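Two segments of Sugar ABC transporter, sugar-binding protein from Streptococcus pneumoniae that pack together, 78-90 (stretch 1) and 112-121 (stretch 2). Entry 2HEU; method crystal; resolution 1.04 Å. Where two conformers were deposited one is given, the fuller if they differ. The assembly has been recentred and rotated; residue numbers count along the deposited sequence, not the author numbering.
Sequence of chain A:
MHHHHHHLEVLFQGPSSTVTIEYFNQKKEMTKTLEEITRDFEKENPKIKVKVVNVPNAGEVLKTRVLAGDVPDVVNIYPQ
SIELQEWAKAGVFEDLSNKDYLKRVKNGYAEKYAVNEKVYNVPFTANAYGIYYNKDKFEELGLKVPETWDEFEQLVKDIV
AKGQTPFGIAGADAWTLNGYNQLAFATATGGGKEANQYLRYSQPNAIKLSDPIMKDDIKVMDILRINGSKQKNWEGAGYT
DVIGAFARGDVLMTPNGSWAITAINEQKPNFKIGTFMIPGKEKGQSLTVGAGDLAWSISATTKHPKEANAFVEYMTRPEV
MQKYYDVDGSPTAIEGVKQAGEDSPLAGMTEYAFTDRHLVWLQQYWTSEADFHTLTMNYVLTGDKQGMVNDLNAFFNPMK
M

Stretch 1 78-90: YPQSIELQEWAKA
Stretch 2 112-121: KYAVNEKVYN

What shape does each backbone bring to the contact? Stretch 1 opens with a type I beta turn from Tyr78 to Ser81, closed by Ser81 N to Tyr78 O at 3.0 Å, and then runs as a helix from Ile82 to Lys89. Ser81, phi/psi -69/152 with chi1 p, caps the helix: its OG accepts from Leu84 N at 3.1 Å and donates to Tyr78 O at 2.7 Å. Stretch 2 has no regular helix or strand across the contact; its type I' turn from Val115 to Lys118 is pinned by Val115 N to Lys118 O at 2.9 Å and Lys118 N to Val115 O at 3.0 Å. Asn116 (50/44) and Glu117 (63/7) supply the positive phi values that this turn needs.

How does the turn before the helix meet stretch 2? Pro79 (-75/-16, C-gamma endo) lies opposite Tyr113, their CA atoms 6.1 Å apart. Pro79 leans its CB–CG edge over one face of the phenol: CG sits 3.7 Å from the centroid of the Tyr113 ring, 9° off its normal, so polarised C-H groups face the pi cloud. Tyr113 has chi1 -50° and chi2 -86°, and its OH is hydrogen-bonded elsewhere in the structure. Pro79 CB also comes within 3.5 Å of Asn121 OD1, which is buried here without a hydrogen-bonding partner; Asn121 has chi1 t and chi2 -82°.

What does the helix present to Val115? Leu84 (chi1 t, chi2 m) points toward stretch 2, its CD1 4.5 Å from Val115 CG2, a loose apolar contact. One residue on, the CA atoms of Gln85 and Val115 are 6.4 Å apart, fixing the second point of register: both backbones advance in the same sense from Pro79–Tyr113. With chi1 t, Val115 also brings CG1 to 3.8 Å from Gln85 O and CG2 to 4.0 Å from Ala88 CB.

How does the end of the helix complete the interface? The small Ala88 points toward stretch 2 and places CB over one face of Tyr120 (chi1 m, chi2 -84°), 3.9 Å from the ring centroid and 23° off the normal. Lys89 (m, t, t, p) runs its aliphatic chain past Val115, CG 3.3 Å from Val115 CG1, and its NZ makes a weak hydrogen bond to Gln85 O at 3.2 Å and a long salt bridge to Glu86 OE2 at 3.7 Å. No hydrogen bond crosses between the stretches; the 528 Å² they bury, both sides summed, rests on van der Waals packing, including two CH-pi contacts.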

# COMPACT_ATOMS: atom_id res chain seq x y z
N TYR A 78 -10.35 3.69 1.87
CA TYR A 78 -8.93 3.83 1.63
C TYR A 78 -8.67 5.29 1.28
O TYR A 78 -9.27 5.87 0.37
CB TYR A 78 -8.50 2.86 0.52
CG TYR A 78 -8.79 1.46 0.84
CD1 TYR A 78 -8.21 0.85 1.96
CD2 TYR A 78 -9.67 0.69 0.12
CE1 TYR A 78 -8.50 -0.42 2.33
CE2 TYR A 78 -9.95 -0.65 0.43
CZ TYR A 78 -9.41 -1.21 1.57
OH TYR A 78 -9.67 -2.47 1.91
N PRO A 79 -7.77 5.95 2.03
CA PRO A 79 -7.73 7.41 1.99
C PRO A 79 -7.11 7.97 0.74
O PRO A 79 -7.30 9.19 0.48
CB PRO A 79 -7.03 7.80 3.28
CG PRO A 79 -6.14 6.63 3.56
CD PRO A 79 -6.95 5.38 3.14
N GLN A 80 -6.38 7.18 -0.04
CA GLN A 80 -5.88 7.62 -1.35
C GLN A 80 -6.94 7.64 -2.38
O GLN A 80 -6.69 8.14 -3.49
CB GLN A 80 -4.72 6.76 -1.82
CG GLN A 80 -5.12 5.44 -2.36
CD GLN A 80 -5.16 4.38 -1.29
OE1 GLN A 80 -5.45 4.63 -0.04
NE2 GLN A 80 -4.69 3.20 -1.60
N SER A 81 -8.10 7.04 -2.13
CA SER A 81 -9.11 6.86 -3.16
C SER A 81 -9.72 8.15 -3.61
O SER A 81 -9.86 9.12 -2.85
CB SER A 81 -10.19 5.92 -2.71
OG SER A 81 -10.99 6.42 -1.65
N ILE A 82 -10.17 8.17 -4.86
CA ILE A 82 -10.88 9.34 -5.39
C ILE A 82 -12.18 9.51 -4.61
O ILE A 82 -12.62 10.63 -4.41
CB ILE A 82 -11.13 9.15 -6.92
CG1 ILE A 82 -9.78 8.96 -7.66
CG2 ILE A 82 -11.88 10.36 -7.47
CD1 ILE A 82 -8.64 9.96 -7.28
N GLU A 83 -12.80 8.41 -4.20
CA GLU A 83 -14.02 8.52 -3.42
C GLU A 83 -13.79 9.26 -2.12
O GLU A 83 -14.63 10.08 -1.76
CB GLU A 83 -14.68 7.17 -3.14
CG GLU A 83 -15.21 6.54 -4.34
CD GLU A 83 -14.20 6.03 -5.32
OE1 GLU A 83 -13.02 5.67 -4.94
OE2 GLU A 83 -14.67 5.93 -6.50
N LEU A 84 -12.76 8.94 -1.36
CA LEU A 84 -12.49 9.65 -0.14
C LEU A 84 -12.35 11.13 -0.50
O LEU A 84 -12.92 12.00 0.17
CB LEU A 84 -11.30 9.06 0.57
CG LEU A 84 -10.91 9.73 1.92
CD1 LEU A 84 -10.11 10.93 1.71
CD2 LEU A 84 -12.14 10.04 2.86
N GLN A 85 -11.55 11.44 -1.53
CA GLN A 85 -11.32 12.86 -1.85
C GLN A 85 -12.60 13.60 -2.16
O GLN A 85 -12.92 14.67 -1.61
CB GLN A 85 -10.41 12.93 -3.07
CG GLN A 85 -9.04 12.42 -2.73
CD GLN A 85 -8.19 12.20 -3.95
OE1 GLN A 85 -7.22 11.45 -3.92
NE2 GLN A 85 -8.59 12.75 -5.05
N GLU A 86 -13.36 13.01 -3.05
CA GLU A 86 -14.55 13.68 -3.56
C GLU A 86 -15.65 13.75 -2.49
O GLU A 86 -16.35 14.75 -2.37
CB GLU A 86 -15.02 13.11 -4.85
CG GLU A 86 -13.97 13.34 -5.97
CD GLU A 86 -13.68 14.81 -6.24
OE1 GLU A 86 -14.63 15.62 -6.28
OE2 GLU A 86 -12.50 15.19 -6.27
N TRP A 87 -15.83 12.65 -1.76
CA TRP A 87 -16.82 12.60 -0.72
C TRP A 87 -16.48 13.58 0.39
O TRP A 87 -17.36 14.22 0.96
CB TRP A 87 -17.07 11.17 -0.24
CG TRP A 87 -17.70 10.30 -1.24
CD1 TRP A 87 -18.42 10.67 -2.40
CD2 TRP A 87 -17.70 8.88 -1.24
NE1 TRP A 87 -18.79 9.58 -3.06
CE2 TRP A 87 -18.41 8.47 -2.38
CE3 TRP A 87 -17.19 7.92 -0.40
CZ2 TRP A 87 -18.58 7.15 -2.73
CZ3 TRP A 87 -17.37 6.62 -0.77
CH2 TRP A 87 -18.06 6.24 -1.88
N ALA A 88 -15.19 13.69 0.71
CA ALA A 88 -14.75 14.61 1.70
C ALA A 88 -15.03 16.07 1.27
O ALA A 88 -15.52 16.90 2.05
CB ALA A 88 -13.29 14.42 2.02
N LYS A 89 -14.76 16.36 -0.02
CA LYS A 89 -15.05 17.70 -0.56
C LYS A 89 -16.55 17.97 -0.50
O LYS A 89 -16.96 19.12 -0.24
CB LYS A 89 -14.58 17.78 -2.00
CG LYS A 89 -13.17 18.05 -2.08
CD LYS A 89 -12.71 18.02 -3.54
CE LYS A 89 -11.19 17.81 -3.54
NZ LYS A 89 -10.75 16.41 -3.20
N ALA A 90 -17.37 16.94 -0.71
CA ALA A 90 -18.82 17.07 -0.72
C ALA A 90 -19.46 17.02 0.65
O ALA A 90 -20.74 17.08 0.72
CB ALA A 90 -19.47 16.03 -1.58
N LYS A 112 -1.23 13.69 4.78
CA LYS A 112 -0.98 13.29 3.41
C LYS A 112 -2.20 12.99 2.63
O LYS A 112 -2.13 12.81 1.40
CB LYS A 112 -0.00 12.16 3.35
CG LYS A 112 1.34 12.62 3.88
CD LYS A 112 2.42 11.67 3.70
CE LYS A 112 3.72 12.25 4.35
NZ LYS A 112 4.83 11.40 4.25
N TYR A 113 -3.35 12.86 3.33
CA TYR A 113 -4.64 12.60 2.73
C TYR A 113 -5.60 13.74 2.97
O TYR A 113 -6.80 13.60 2.72
CB TYR A 113 -5.21 11.26 3.19
CG TYR A 113 -4.25 10.15 3.08
CD1 TYR A 113 -4.11 9.43 1.91
CD2 TYR A 113 -3.48 9.77 4.14
CE1 TYR A 113 -3.23 8.30 1.88
CE2 TYR A 113 -2.61 8.68 4.13
CZ TYR A 113 -2.50 7.94 2.97
OH TYR A 113 -1.76 6.81 2.84
N ALA A 114 -5.11 14.87 3.47
CA ALA A 114 -5.99 16.02 3.75
C ALA A 114 -6.69 16.46 2.47
O ALA A 114 -6.12 16.37 1.40
CB ALA A 114 -5.20 17.21 4.40
N VAL A 115 -7.88 16.98 2.63
CA VAL A 115 -8.71 17.54 1.58
C VAL A 115 -9.08 18.95 2.00
O VAL A 115 -9.60 19.15 3.09
CB VAL A 115 -9.97 16.71 1.34
CG1 VAL A 115 -10.93 17.28 0.24
CG2 VAL A 115 -9.57 15.33 0.98
N ASN A 116 -8.70 19.93 1.17
CA ASN A 116 -8.82 21.36 1.59
C ASN A 116 -8.19 21.58 2.98
O ASN A 116 -8.76 22.31 3.81
CB ASN A 116 -10.27 21.83 1.58
CG ASN A 116 -10.96 21.64 0.24
OD1 ASN A 116 -12.15 21.21 0.18
ND2 ASN A 116 -10.27 22.00 -0.84
N GLU A 117 -7.02 20.97 3.14
CA GLU A 117 -6.12 20.99 4.30
C GLU A 117 -6.74 20.37 5.59
O GLU A 117 -6.08 20.42 6.65
CB GLU A 117 -5.60 22.41 4.59
CG GLU A 117 -4.79 23.08 3.45
CD GLU A 117 -5.63 23.45 2.24
OE1 GLU A 117 -6.64 24.18 2.37
OE2 GLU A 117 -5.30 23.00 1.12
N LYS A 118 -7.94 19.75 5.49
CA LYS A 118 -8.60 19.13 6.62
C LYS A 118 -8.48 17.64 6.56
O LYS A 118 -8.42 17.08 5.46
CB LYS A 118 -10.08 19.58 6.63
CG LYS A 118 -10.26 21.02 6.84
CD LYS A 118 -11.72 21.46 6.68
CE LYS A 118 -12.09 21.59 5.24
NZ LYS A 118 -11.51 22.88 4.66
N VAL A 119 -8.34 17.01 7.71
CA VAL A 119 -8.22 15.59 7.77
C VAL A 119 -9.57 14.95 8.02
O VAL A 119 -10.28 15.27 8.95
CB VAL A 119 -7.21 15.19 8.92
CG1 VAL A 119 -7.24 13.70 9.18
CG2 VAL A 119 -5.84 15.71 8.59
N TYR A 120 -9.90 13.94 7.17
CA TYR A 120 -11.12 13.24 7.23
C TYR A 120 -11.00 11.77 7.48
O TYR A 120 -12.03 11.06 7.41
CB TYR A 120 -11.91 13.47 5.89
CG TYR A 120 -12.32 14.90 5.64
CD1 TYR A 120 -13.50 15.43 6.21
CD2 TYR A 120 -11.53 15.76 4.91
CE1 TYR A 120 -13.92 16.73 6.00
CE2 TYR A 120 -11.93 17.05 4.72
CZ TYR A 120 -13.09 17.56 5.30
OH TYR A 120 -13.51 18.84 5.06
N ASN A 121 -9.80 11.26 7.72
CA ASN A 121 -9.61 9.83 7.82
C ASN A 121 -8.48 9.57 8.77
O ASN A 121 -7.45 10.31 8.73
CB ASN A 121 -9.33 9.25 6.43
CG ASN A 121 -9.11 7.79 6.36
OD1 ASN A 121 -8.03 7.31 6.61
ND2 ASN A 121 -10.19 7.06 5.98